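Local coordinates for protein RsfP (Uncultured bacterium, PDB 4GLJ) that probably splits methylthioadenosine with phosphate, releasing adenine and methylthioribose 1-phosphate, and here also binds the dye rhodamine B, at residues Asp47-Gly52 / Lys86-Arg91; Ala80-Leu85 / Arg208-Ala213; Thr127-Gly132 / Gln275-Pro280; Val137-Pro142 / Thr199-Ala204. All blocks are in the same frame, centred on the assembly; numbering follows the deposited sequence. Where two conformers were deposited one is given.

Contact 1. Residues Asp47-Gly52 / Lys86-Arg91; sequences DDIVLG and KTLGVR
Ile49 and Leu51 meet Leu88 in a small, wholly apolar contact that packs strand 49-54 against the C-terminal end of helix 78-87. It is buried and rests on methyl groups alone. Ile49 and Leu88 reach toward each other tip to tip, Ile49 CG2 lying 3.8 Å from Leu88 CD1. That branch of Ile49 stands opposite the backbone N across the CA-CB bond, while CG1 lies beside the N. The same Leu88 CD1 is approached more loosely by Leu51 CD2, at 4.4 Å. Ile49 and Leu51, two residues apart on the strand, present their side chains on the same face, and a leucine suits position 88 because its branched end brings one methyl, CD1, to both of them.

Strand 49-54 is the middle of an antiparallel meander with strands 33-36 and 57-63, and the chain then passes through helix 78-87 to strand 92-101, which together with strand 57-63 flanks strand 16-20 in parallel: a beta-alpha-beta crossover. Ile38 also packs on both Ile49 and Leu88, and Ala84 of the helix touches Ile49.

Gly89 completes a Schellman motif at this end of the helix. Gly89 N bonds back to Lys86 O at 2.9 Å, and Gly89 adopts a positive phi of 87°, where a CB would press on the carbonyl O of Leu88; glycine suits the place.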
loop_
_atom_site.group_PDB
_atom_site.type_symbol
_atom_site.label_atom_id
_atom_site.label_comp_id
_atom_site.label_asym_id
_atom_site.label_seq_id
_atom_site.Cartn_x
_atom_site.Cartn_y
_atom_site.Cartn_z
ATOM N N ASP A 47 17.712 -6.977 18.264
ATOM C CA ASP A 47 18.989 -7.311 18.906
ATOM C C ASP A 47 18.650 -7.558 20.377
ATOM O O ASP A 47 17.521 -7.257 20.802
ATOM C CB ASP A 47 19.879 -6.073 18.767
ATOM C CG ASP A 47 21.309 -6.281 19.228
ATOM O OD1 ASP A 47 21.763 -7.443 19.456
ATOM O OD2 ASP A 47 21.985 -5.216 19.386
ATOM N N ASP A 48 19.608 -8.065 21.158
ATOM C CA ASP A 48 19.454 -8.122 22.611
ATOM C C ASP A 48 19.146 -6.716 23.124
ATOM O O ASP A 48 19.696 -5.751 22.638
ATOM C CB ASP A 48 20.749 -8.622 23.253
ATOM C CG ASP A 48 21.050 -10.075 22.923
ATOM O OD1 ASP A 48 20.162 -10.808 22.421
ATOM O OD2 ASP A 48 22.179 -10.499 23.173
ATOM N N ILE A 49 18.171 -6.589 24.007
ATOM C CA ILE A 49 17.887 -5.330 24.630
ATOM C C ILE A 49 18.935 -5.028 25.724
ATOM O O ILE A 49 19.270 -5.898 26.564
ATOM C CB ILE A 49 16.447 -5.381 25.125
ATOM C CG1 ILE A 49 15.528 -5.308 23.885
ATOM C CG2 ILE A 49 16.128 -4.247 26.099
ATOM C CD1 ILE A 49 14.223 -5.993 24.144
ATOM N N VAL A 50 19.526 -3.837 25.644
ATOM C CA VAL A 50 20.479 -3.390 26.688
ATOM C C VAL A 50 19.744 -2.622 27.823
ATOM O O VAL A 50 18.956 -1.699 27.581
ATOM C CB VAL A 50 21.634 -2.509 26.155
ATOM C CG1 VAL A 50 22.559 -2.071 27.312
ATOM C CG2 VAL A 50 22.513 -3.255 25.152
ATOM N N LEU A 51 19.971 -3.057 29.048
ATOM C CA LEU A 51 19.460 -2.375 30.243
ATOM C C LEU A 51 20.606 -1.708 30.984
ATOM O O LEU A 51 21.685 -2.268 31.147
ATOM C CB LEU A 51 18.702 -3.323 31.179
ATOM C CG LEU A 51 17.468 -3.951 30.513
ATOM C CD1 LEU A 51 17.135 -5.250 31.220
ATOM C CD2 LEU A 51 16.297 -3.007 30.579
ATOM N N GLY A 52 20.358 -0.488 31.428
ATOM C CA GLY A 52 21.371 0.222 32.177
ATOM C C GLY A 52 20.678 1.355 32.892
ATOM O O GLY A 52 19.473 1.577 32.676
ATOM N N LYS A 86 7.253 -4.337 26.092
ATOM C CA LYS A 86 6.128 -4.649 26.987
ATOM C C LYS A 86 6.427 -5.653 28.100
ATOM O O LYS A 86 6.057 -5.405 29.252
ATOM C CB LYS A 86 4.879 -5.107 26.188
ATOM C CG LYS A 86 3.665 -5.179 27.099
ATOM C CD LYS A 86 3.276 -3.732 27.526
ATOM C CE LYS A 86 1.986 -3.848 28.374
ATOM N NZ LYS A 86 1.417 -2.496 28.720
ATOM N N THR A 87 7.115 -6.747 27.809
ATOM C CA THR A 87 7.427 -7.715 28.837
ATOM C C THR A 87 8.351 -7.137 29.918
ATOM O O THR A 87 8.390 -7.651 31.043
ATOM C CB THR A 87 8.051 -9.022 28.309
ATOM O OG1 THR A 87 9.394 -8.781 27.855
ATOM C CG2 THR A 87 7.187 -9.652 27.207
ATOM N N LEU A 88 9.058 -6.057 29.612
ATOM C CA LEU A 88 9.972 -5.462 30.630
ATOM C C LEU A 88 9.204 -4.469 31.511
ATOM O O LEU A 88 9.743 -3.915 32.454
ATOM C CB LEU A 88 11.143 -4.759 29.895
ATOM C CG LEU A 88 12.154 -5.703 29.206
ATOM C CD1 LEU A 88 13.152 -4.986 28.283
ATOM C CD2 LEU A 88 12.904 -6.459 30.308
ATOM N N GLY A 89 7.948 -4.196 31.153
ATOM C CA GLY A 89 7.109 -3.239 31.874
ATOM C C GLY A 89 7.244 -1.807 31.414
ATOM O O GLY A 89 6.877 -0.868 32.111
ATOM N N VAL A 90 7.769 -1.618 30.209
ATOM C CA VAL A 90 7.998 -0.272 29.686
ATOM C C VAL A 90 6.647 0.410 29.518
ATOM O O VAL A 90 5.689 -0.174 28.990
ATOM C CB VAL A 90 8.738 -0.362 28.313
ATOM C CG1 VAL A 90 8.781 0.976 27.569
ATOM C CG2 VAL A 90 10.152 -0.932 28.561
ATOM N N ARG A 91 6.575 1.633 29.997
ATOM C CA ARG A 91 5.376 2.438 29.953
ATOM C C ARG A 91 5.609 3.617 29.008
ATOM O O ARG A 91 4.660 4.237 28.555
ATOM C CB ARG A 91 5.080 2.946 31.372
ATOM C CG ARG A 91 4.759 1.793 32.334
ATOM C CD ARG A 91 4.737 2.243 33.784
ATOM N NE ARG A 91 3.834 3.362 33.939
ATOM C CZ ARG A 91 4.134 4.518 34.494
ATOM N NH1 ARG A 91 5.321 4.742 35.027
ATOM N NH2 ARG A 91 3.217 5.441 34.506
#

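Contact 2. Residues Ala80-Leu85 / Arg208-Ala213; sequences ANIYAL and REASIA
Ile82 packs against Ala210 in the closest approach between segments 80-85 and 208-213, where helix 78-87 meets the turn that ends helix 200-209. Ile82 CG2 and Ala210 CB are 3.8 Å apart, both CB atoms being directed across the interface. A methyl is all that Ala210 brings, and its small size lets the beta-branched Ile82 come up close. CG2 is the branch of Ile82 set opposite the backbone N, with CG1 turned beside the N (chi1 -72°).

Away from this point the fit slackens. Ile212 CD1 comes no nearer than 4.4 Å to Ile82 O, and Leu85 stays at 4.9 Å from the 208-213 segment, though it still loses some surface to it. All three also pack on Ile93 of strand 92-101. Ser211 is partly exposed and makes no contact with segment 80-85. The carbonyl of Ala210 is bound by Lys86 NZ, while Glu209 takes a bond from Gln178 of the second subunit.

The turn itself is a Schellman motif: Ser211, at positive phi, stands just past the helix, its N bonded to Arg208 O at 2.9 Å and Ile212 N bonded to Ala207 O, which sends the chain into strand 213-221.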
loop_
_atom_site.group_PDB
_atom_site.type_symbol
_atom_site.label_atom_id
_atom_site.label_comp_id
_atom_site.label_asym_id
_atom_site.label_seq_id
_atom_site.Cartn_x
_atom_site.Cartn_y
_atom_site.Cartn_z
ATOM N N ALA A 80 7.810 -8.201 17.538
ATOM C CA ALA A 80 8.791 -8.653 18.578
ATOM C C ALA A 80 9.411 -7.577 19.409
ATOM O O ALA A 80 9.517 -7.734 20.620
ATOM C CB ALA A 80 9.852 -9.604 17.977
ATOM N N ASN A 81 9.834 -6.477 18.803
ATOM C CA ASN A 81 10.495 -5.397 19.545
ATOM C C ASN A 81 9.546 -4.760 20.577
ATOM O O ASN A 81 9.918 -4.565 21.730
ATOM C CB ASN A 81 10.942 -4.298 18.572
ATOM C CG ASN A 81 12.134 -4.727 17.698
ATOM O OD1 ASN A 81 12.785 -5.753 18.010
ATOM N ND2 ASN A 81 12.466 -3.930 16.658
ATOM N N ILE A 82 8.309 -4.503 20.154
ATOM C CA ILE A 82 7.353 -3.796 21.030
ATOM C C ILE A 82 6.912 -4.813 22.034
ATOM O O ILE A 82 6.803 -4.479 23.200
ATOM C CB ILE A 82 6.158 -3.227 20.153
ATOM C CG1 ILE A 82 6.622 -2.025 19.306
ATOM C CG2 ILE A 82 5.000 -2.793 21.055
ATOM C CD1 ILE A 82 7.298 -0.881 20.059
ATOM N N TYR A 83 6.691 -6.085 21.630
ATOM C CA TYR A 83 6.242 -7.077 22.590
ATOM C C TYR A 83 7.324 -7.258 23.695
ATOM O O TYR A 83 7.043 -7.324 24.922
ATOM C CB TYR A 83 5.991 -8.434 21.935
ATOM C CG TYR A 83 5.209 -9.416 22.828
ATOM C CD1 TYR A 83 3.813 -9.501 22.756
ATOM C CD2 TYR A 83 5.858 -10.250 23.766
ATOM C CE1 TYR A 83 3.093 -10.397 23.573
ATOM C CE2 TYR A 83 5.148 -11.142 24.590
ATOM C CZ TYR A 83 3.760 -11.196 24.479
ATOM O OH TYR A 83 3.028 -12.033 25.300
ATOM N N ALA A 84 8.573 -7.374 23.271
ATOM C CA ALA A 84 9.689 -7.533 24.234
ATOM C C ALA A 84 9.750 -6.360 25.257
ATOM O O ALA A 84 9.952 -6.583 26.440
ATOM C CB ALA A 84 10.993 -7.667 23.456
ATOM N N LEU A 85 9.511 -5.135 24.803
ATOM C CA LEU A 85 9.636 -3.961 25.676
ATOM C C LEU A 85 8.437 -3.999 26.622
ATOM O O LEU A 85 8.583 -3.733 27.808
ATOM C CB LEU A 85 9.657 -2.663 24.868
ATOM C CG LEU A 85 10.917 -2.448 24.017
ATOM C CD1 LEU A 85 10.817 -1.164 23.201
ATOM C CD2 LEU A 85 12.193 -2.411 24.895
ATOM N N ARG A 208 0.919 1.635 20.600
ATOM C CA ARG A 208 -0.409 2.025 21.084
ATOM C C ARG A 208 -1.226 0.784 21.494
ATOM O O ARG A 208 -1.873 0.766 22.555
ATOM C CB ARG A 208 -1.153 2.825 20.012
ATOM C CG ARG A 208 -2.493 3.413 20.439
ATOM C CD ARG A 208 -2.497 4.331 21.689
ATOM N NE ARG A 208 -1.494 5.403 21.539
ATOM C CZ ARG A 208 -1.761 6.586 20.977
ATOM N NH1 ARG A 208 -3.020 6.860 20.556
ATOM N NH2 ARG A 208 -0.833 7.546 20.933
ATOM N N GLU A 209 -1.196 -0.262 20.658
ATOM C CA GLU A 209 -1.916 -1.502 20.995
ATOM C C GLU A 209 -1.375 -2.150 22.250
ATOM O O GLU A 209 -2.113 -2.905 22.935
ATOM C CB GLU A 209 -1.808 -2.537 19.868
ATOM C CG GLU A 209 -2.613 -2.113 18.634
ATOM C CD GLU A 209 -2.613 -3.169 17.553
ATOM O OE1 GLU A 209 -1.746 -4.098 17.638
ATOM O OE2 GLU A 209 -3.467 -3.056 16.605
ATOM N N ALA A 210 -0.082 -1.932 22.498
ATOM C CA ALA A 210 0.555 -2.467 23.688
ATOM C C ALA A 210 0.387 -1.561 24.893
ATOM O O ALA A 210 1.029 -1.785 25.928
ATOM C CB ALA A 210 2.024 -2.706 23.448
ATOM N N SER A 211 -0.464 -0.542 24.767
ATOM C CA SER A 211 -0.717 0.453 25.841
ATOM C C SER A 211 0.580 1.145 26.344
ATOM O O SER A 211 0.721 1.413 27.534
ATOM C CB SER A 211 -1.473 -0.237 27.002
ATOM O OG SER A 211 -2.742 -0.731 26.549
ATOM N N ILE A 212 1.510 1.452 25.444
ATOM C CA ILE A 212 2.763 2.122 25.809
ATOM C C ILE A 212 2.802 3.502 25.172
ATOM O O ILE A 212 2.546 3.629 23.975
ATOM C CB ILE A 212 3.987 1.341 25.307
ATOM C CG1 ILE A 212 4.031 -0.074 25.865
ATOM C CG2 ILE A 212 5.293 2.104 25.598
ATOM C CD1 ILE A 212 5.081 -1.018 25.218
ATOM N N ALA A 213 3.131 4.525 25.944
ATOM C CA ALA A 213 3.181 5.869 25.454
ATOM C C ALA A 213 4.399 5.970 24.585
ATOM O O ALA A 213 5.454 5.469 24.918
ATOM C CB ALA A 213 3.240 6.876 26.637
#

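Contact 3. Residues Thr127-Gly132 / Gln275-Pro280; sequences TFFGDG and QALVTP. With RHB (N-[9-(2-carboxyphenyl)-6-(diethylamino)-3H-xanthen-3-ylidene]-N-ethylethanaminium), chain B.
Phe129 and Leu277 join two irregular loops, their side chains crossing at about a right angle. Leu277 CD1 approaches the ring obliquely and lies 3.8 Å from Phe129 CE2. Its CB bond does not aim at the ring, but chi1 of -174° carries CG opposite the backbone N, and the long, branched leucine can then deliver its end. The position of Phe129 is steadied from Thr127, whose OG1 accepts from Phe129 N at 2.8 Å (162°) in an ST turn and also lies at the ring edge, in its plane. Farther along, Thr279 CG2 rests 3.8 Å from Gly132 O, while Thr279 OG1 is hydrogen-bonded to the backbone N of Val134.

The methyls of Val278 lie next to a bound rhodamine B, whose fit here is doubtful because it comes too close to Gln275. Val278 CB is 3.9 Å from carboxylate oxygen O2 of the dye; CG1 stays at 4.1 Å, whereas CG2 comes to 3.2 Å from the same oxygen.

Between the two segments themselves the contact is van der Waals only, while backbone bonds to Val134 and His136 hold the loops together; to the carboxylate Val278 offers methyls and no charge.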
loop_
_atom_site.group_PDB
_atom_site.type_symbol
_atom_site.label_atom_id
_atom_site.label_comp_id
_atom_site.label_asym_id
_atom_site.label_seq_id
_atom_site.Cartn_x
_atom_site.Cartn_y
_atom_site.Cartn_z
ATOM N N THR A 127 -0.356 -4.780 13.220
ATOM C CA THR A 127 -1.208 -5.024 14.396
ATOM C C THR A 127 -0.814 -6.346 15.008
ATOM O O THR A 127 -0.251 -7.250 14.361
ATOM C CB THR A 127 -2.713 -5.058 13.995
ATOM O OG1 THR A 127 -3.530 -5.277 15.151
ATOM C CG2 THR A 127 -3.012 -6.185 13.000
ATOM N N PHE A 128 -1.132 -6.475 16.283
ATOM C CA PHE A 128 -0.968 -7.712 16.973
ATOM C C PHE A 128 -2.252 -8.490 16.870
ATOM O O PHE A 128 -2.290 -9.640 17.270
ATOM C CB PHE A 128 -0.789 -7.472 18.471
ATOM C CG PHE A 128 0.533 -6.897 18.830
ATOM C CD1 PHE A 128 1.702 -7.691 18.801
ATOM C CD2 PHE A 128 0.626 -5.595 19.321
ATOM C CE1 PHE A 128 2.930 -7.168 19.184
ATOM C CE2 PHE A 128 1.869 -5.097 19.711
ATOM C CZ PHE A 128 3.016 -5.866 19.678
ATOM N N PHE A 129 -3.302 -7.844 16.331
ATOM C CA PHE A 129 -4.614 -8.469 16.310
ATOM C C PHE A 129 -4.929 -9.258 15.053
ATOM O O PHE A 129 -4.156 -9.251 14.112
ATOM C CB PHE A 129 -5.677 -7.395 16.679
ATOM C CG PHE A 129 -5.505 -6.969 18.134
ATOM C CD1 PHE A 129 -4.687 -5.870 18.491
ATOM C CD2 PHE A 129 -6.023 -7.764 19.157
ATOM C CE1 PHE A 129 -4.489 -5.545 19.848
ATOM C CE2 PHE A 129 -5.838 -7.450 20.493
ATOM C CZ PHE A 129 -5.008 -6.366 20.847
ATOM N N GLY A 130 -6.072 -9.938 15.024
ATOM C CA GLY A 130 -6.344 -10.861 13.937
ATOM C C GLY A 130 -6.166 -12.252 14.511
ATOM O O GLY A 130 -5.795 -12.416 15.710
ATOM N N ASP A 131 -6.510 -13.265 13.687
ATOM C CA ASP A 131 -6.352 -14.663 14.063
ATOM C C ASP A 131 -6.854 -14.986 15.453
ATOM O O ASP A 131 -6.114 -15.643 16.241
ATOM C CB ASP A 131 -4.875 -15.116 13.899
ATOM C CG ASP A 131 -4.713 -16.635 14.014
ATOM O OD1 ASP A 131 -5.686 -17.405 13.770
ATOM O OD2 ASP A 131 -3.586 -17.082 14.338
ATOM N N GLY A 132 -8.096 -14.589 15.787
ATOM C CA GLY A 132 -8.624 -14.932 17.120
ATOM C C GLY A 132 -9.012 -13.774 18.064
ATOM O O GLY A 132 -9.733 -14.003 19.021
ATOM N N GLN A 275 -11.076 0.239 25.887
ATOM C CA GLN A 275 -12.329 0.369 25.085
ATOM C C GLN A 275 -12.209 0.017 23.560
ATOM O O GLN A 275 -13.197 0.075 22.822
ATOM C CB GLN A 275 -13.069 1.709 25.342
ATOM C CG GLN A 275 -12.197 2.953 25.264
ATOM C CD GLN A 275 -10.736 2.717 25.688
ATOM O OE1 GLN A 275 -9.924 2.208 24.911
ATOM N NE2 GLN A 275 -10.403 3.095 26.922
ATOM N N ALA A 276 -11.004 -0.364 23.119
ATOM C CA ALA A 276 -10.763 -0.770 21.747
ATOM C C ALA A 276 -10.893 -2.259 21.513
ATOM O O ALA A 276 -11.116 -2.675 20.376
ATOM C CB ALA A 276 -9.378 -0.322 21.349
ATOM N N LEU A 277 -10.797 -3.092 22.567
ATOM C CA LEU A 277 -10.779 -4.544 22.384
ATOM C C LEU A 277 -12.192 -5.009 22.095
ATOM O O LEU A 277 -13.110 -4.703 22.848
ATOM C CB LEU A 277 -10.231 -5.222 23.669
ATOM C CG LEU A 277 -9.974 -6.735 23.691
ATOM C CD1 LEU A 277 -9.049 -7.239 22.598
ATOM C CD2 LEU A 277 -9.432 -7.214 25.069
ATOM N N VAL A 278 -12.427 -5.707 20.998
ATOM C CA VAL A 278 -13.794 -6.137 20.686
ATOM C C VAL A 278 -14.015 -7.549 21.246
ATOM O O VAL A 278 -15.084 -7.844 21.795
ATOM C CB VAL A 278 -14.071 -6.105 19.157
ATOM C CG1 VAL A 278 -15.386 -6.766 18.807
ATOM C CG2 VAL A 278 -14.039 -4.668 18.592
ATOM N N THR A 279 -13.024 -8.419 21.113
ATOM C CA THR A 279 -13.162 -9.808 21.536
ATOM C C THR A 279 -12.916 -9.865 23.038
ATOM O O THR A 279 -11.815 -9.562 23.462
ATOM C CB THR A 279 -12.063 -10.679 20.881
ATOM O OG1 THR A 279 -12.084 -10.465 19.479
ATOM C CG2 THR A 279 -12.220 -12.201 21.242
ATOM N N PRO A 280 -13.917 -10.313 23.834
ATOM C CA PRO A 280 -13.687 -10.510 25.275
ATOM C C PRO A 280 -12.558 -11.522 25.502
ATOM O O PRO A 280 -12.452 -12.506 24.771
ATOM C CB PRO A 280 -15.013 -11.102 25.772
ATOM C CG PRO A 280 -16.027 -10.673 24.758
ATOM C CD PRO A 280 -15.279 -10.704 23.434
HETATM O O2 RHB B . -16.231 -3.032 20.185
HETATM C C26 RHB B . -15.701 -2.025 20.692
HETATM C C19 RHB B . -15.267 -0.879 19.838
HETATM C C14 RHB B . -15.552 -0.697 18.486
HETATM C C15 RHB B . -15.075 0.450 17.866
HETATM C C16 RHB B . -14.328 1.402 18.532
HETATM C C17 RHB B . -14.040 1.214 19.861
HETATM C C18 RHB B . -14.522 0.080 20.497
HETATM C C9 RHB B . -16.339 -1.588 17.576
HETATM C C8 RHB B . -16.084 -1.430 16.112
HETATM C C13 RHB B . -15.160 -0.519 15.620
HETATM C C12 RHB B . -14.919 -0.372 14.251
HETATM C C11 RHB B . -15.584 -1.168 13.345
HETATM N N1 RHB B . -15.408 -1.009 11.952
HETATM C C35 RHB B . -15.380 0.457 11.787
HETATM C C36 RHB B . -16.498 1.007 12.658
HETATM C C22 RHB B . -14.282 -1.683 11.244
HETATM C C23 RHB B . -14.721 -3.072 10.754
HETATM C C10 RHB B . -16.528 -2.051 13.850
HETATM C C7 RHB B . -16.768 -2.200 15.211
HETATM O O1 RHB B . -17.692 -3.113 15.650
HETATM C C1 RHB B . -17.999 -3.317 16.969
HETATM C C2 RHB B . -17.370 -2.597 17.977
HETATM C C6 RHB B . -18.954 -4.274 17.275
HETATM C C5 RHB B . -19.304 -4.536 18.585
HETATM C C4 RHB B . -18.684 -3.828 19.607
HETATM C C3 RHB B . -17.722 -2.860 19.304
HETATM N N2 RHB B . -20.291 -5.505 18.843
HETATM C C24 RHB B . -19.850 -6.866 18.474
HETATM C C25 RHB B . -21.075 -7.701 18.162
HETATM C C33 RHB B . -20.729 -5.438 20.253
HETATM C C34 RHB B . -22.143 -5.980 20.350
HETATM O O3 RHB B . -15.547 -1.915 21.923
#

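Contact 4. Residues Val137-Pro142 / Thr199-Ala204; sequences VSMADP and TNMPEA. With PO4 (phosphate ion), chain D.
Met139 and Ala204 meet beside the N-terminal part of helix 200-209, and Thr199, just before this helix, belongs to a phosphate site. Thr199 OG1 donates to phosphate O3 across a very short 2.5 Å, a length to be treated with caution. Its hydroxyl stands between the backbone N and the carbonyl carbon (chi1 56°), and the CG2 methyl also lies against the ion. Ser22 N, Arg64 NH1, His65 NE2 and Ala98 N complete the site, consistent with the phosphate-binding pocket of a phosphorylase, although the ion probably came from the crystallisation liquor.

Farther along the helix, at Ala204, Met139 of the 137-142 loop folds its flexible chain, bent at both chi2 (-60°) and chi3 (-63°), so that its CE methyl lies over the backbone of Ala204. CE comes to 3.5 Å from Ala204 O and 4.1 Å from Ala204 CB; the Met201 CE methyl faces it more loosely at 4.5 Å. Alanine is suited here because a small side chain lets the 137-142 loop lie close, Pro142 O being 4.0 Å from Ala204 CB. Two carbonyl oxygens, both acceptors, cannot bond to each other; a water donates to both Pro142 O, at 2.8 Å, and Ala204 O, at 2.7 Å. The peptide before Pro202 is cis, which shapes the entry into the helix.

Strand 111-119 lies alongside, with Gln116 touching Pro142 and Met117 touching Ala204, while the loop also packs against the second subunit, where Asp141 forms a salt bridge with Arg182 of that subunit.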
loop_
_atom_site.group_PDB
_atom_site.type_symbol
_atom_site.label_atom_id
_atom_site.label_comp_id
_atom_site.label_asym_id
_atom_site.label_seq_id
_atom_site.Cartn_x
_atom_site.Cartn_y
_atom_site.Cartn_z
ATOM N N VAL A 137 -7.694 0.160 18.079
ATOM C CA VAL A 137 -7.247 1.335 18.902
ATOM C C VAL A 137 -7.344 2.618 18.059
ATOM O O VAL A 137 -7.249 2.588 16.834
ATOM C CB VAL A 137 -5.829 1.146 19.471
ATOM C CG1 VAL A 137 -5.801 -0.077 20.373
ATOM C CG2 VAL A 137 -4.781 0.985 18.355
ATOM N N SER A 138 -7.598 3.736 18.680
ATOM C CA SER A 138 -7.552 5.017 17.974
ATOM C C SER A 138 -6.102 5.498 17.837
ATOM O O SER A 138 -5.349 5.474 18.780
ATOM C CB SER A 138 -8.343 6.026 18.779
ATOM O OG SER A 138 -7.858 7.321 18.528
ATOM N N MET A 139 -5.704 5.921 16.651
ATOM C CA MET A 139 -4.385 6.500 16.445
ATOM C C MET A 139 -4.559 7.981 16.132
ATOM O O MET A 139 -3.644 8.578 15.576
ATOM C CB MET A 139 -3.726 5.830 15.255
ATOM C CG MET A 139 -3.338 4.375 15.533
ATOM S SD MET A 139 -2.182 4.199 16.888
ATOM C CE MET A 139 -0.654 5.063 16.385
ATOM N N ALA A 140 -5.683 8.583 16.547
ATOM C CA ALA A 140 -5.995 10.002 16.216
ATOM C C ALA A 140 -4.794 10.892 16.584
ATOM O O ALA A 140 -4.339 11.768 15.774
ATOM C CB ALA A 140 -7.257 10.505 16.929
ATOM N N ASP A 141 -4.295 10.696 17.811
ATOM C CA ASP A 141 -3.063 11.366 18.227
ATOM C C ASP A 141 -1.951 10.288 18.333
ATOM O O ASP A 141 -1.876 9.549 19.365
ATOM C CB ASP A 141 -3.291 12.187 19.538
ATOM C CG ASP A 141 -4.387 13.202 19.377
ATOM O OD1 ASP A 141 -4.209 14.152 18.603
ATOM O OD2 ASP A 141 -5.482 13.000 19.956
ATOM N N PRO A 142 -1.146 10.116 17.257
ATOM C CA PRO A 142 -0.430 8.871 17.296
ATOM C C PRO A 142 0.886 8.899 18.117
ATOM O O PRO A 142 1.508 7.845 18.220
ATOM C CB PRO A 142 -0.066 8.617 15.802
ATOM C CG PRO A 142 0.104 10.040 15.302
ATOM C CD PRO A 142 -1.086 10.757 15.907
ATOM N N THR A 199 10.571 4.074 9.380
ATOM C CA THR A 199 10.520 3.066 10.483
ATOM C C THR A 199 9.423 3.275 11.571
ATOM O O THR A 199 9.089 2.298 12.291
ATOM C CB THR A 199 11.887 2.996 11.254
ATOM O OG1 THR A 199 12.209 4.334 11.724
ATOM C CG2 THR A 199 12.977 2.525 10.375
ATOM N N ASN A 200 8.903 4.503 11.742
ATOM C CA ASN A 200 8.062 4.733 12.909
ATOM C C ASN A 200 6.631 4.198 12.750
ATOM O O ASN A 200 5.885 4.146 13.726
ATOM C CB ASN A 200 8.153 6.202 13.364
ATOM C CG ASN A 200 9.515 6.486 14.088
ATOM O OD1 ASN A 200 9.536 7.190 15.075
ATOM N ND2 ASN A 200 10.617 5.783 13.683
ATOM N N MET A 201 6.294 3.710 11.555
ATOM C CA MET A 201 5.126 2.832 11.348
ATOM C C MET A 201 5.649 1.492 10.870
ATOM O O MET A 201 6.449 1.454 9.948
ATOM C CB MET A 201 4.152 3.440 10.325
ATOM C CG MET A 201 3.407 4.677 10.836
ATOM S SD MET A 201 2.121 4.118 12.008
ATOM C CE MET A 201 1.324 5.669 12.406
ATOM N N PRO A 202 5.205 0.374 11.458
ATOM C CA PRO A 202 4.015 0.276 12.338
ATOM C C PRO A 202 4.366 0.423 13.826
ATOM O O PRO A 202 3.486 0.234 14.636
ATOM C CB PRO A 202 3.509 -1.150 12.053
ATOM C CG PRO A 202 4.808 -1.898 11.855
ATOM C CD PRO A 202 5.633 -0.968 10.987
ATOM N N GLU A 203 5.609 0.814 14.131
ATOM C CA GLU A 203 6.093 0.890 15.557
ATOM C C GLU A 203 5.135 1.715 16.413
ATOM O O GLU A 203 4.761 1.245 17.511
ATOM C CB GLU A 203 7.478 1.493 15.582
ATOM C CG GLU A 203 8.403 1.040 16.671
ATOM C CD GLU A 203 9.794 1.627 16.474
ATOM O OE1 GLU A 203 9.943 2.866 16.724
ATOM O OE2 GLU A 203 10.721 0.914 15.986
ATOM N N ALA A 204 4.657 2.867 15.897
ATOM C CA ALA A 204 3.724 3.700 16.707
ATOM C C ALA A 204 2.363 2.998 16.957
ATOM O O ALA A 204 1.763 3.147 18.051
ATOM C CB ALA A 204 3.484 5.100 16.103
HETATM P P PO4 D . 15.658 5.051 11.455
HETATM O O1 PO4 D . 16.303 4.906 10.107
HETATM O O2 PO4 D . 16.566 6.033 12.156
HETATM O O3 PO4 D . 14.295 5.566 11.178
HETATM O O4 PO4 D . 15.609 3.746 12.242
HETATM O O HOH W 1 1.792 5.370 19.514
#

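In the fold
Contacts 1, 2 and 4 are buried; contact 3, its centre about 23 Å from that of the chain, is only partly buried. Helix 78-87 serves contacts 1 and 2, helix 200-209 contacts 2 and 4, so contact 2 links the two helices; Arg208 reaches from it to Asp141 O of contact 4. Glu209 binds Thr127 and Phe128 of contact 3. Aliphatic packing makes contacts 1 and 2; contact 4 adds a bridging water and a nearby phosphate; contact 3 sets a leucine against a phenylalanine ring and a threonine methyl against a carbonyl, beside a bound dye. Contacts 2, 3 and 4 all touch the second subunit, contact 2 through Glu209 alone; contact 1 touches no other chain.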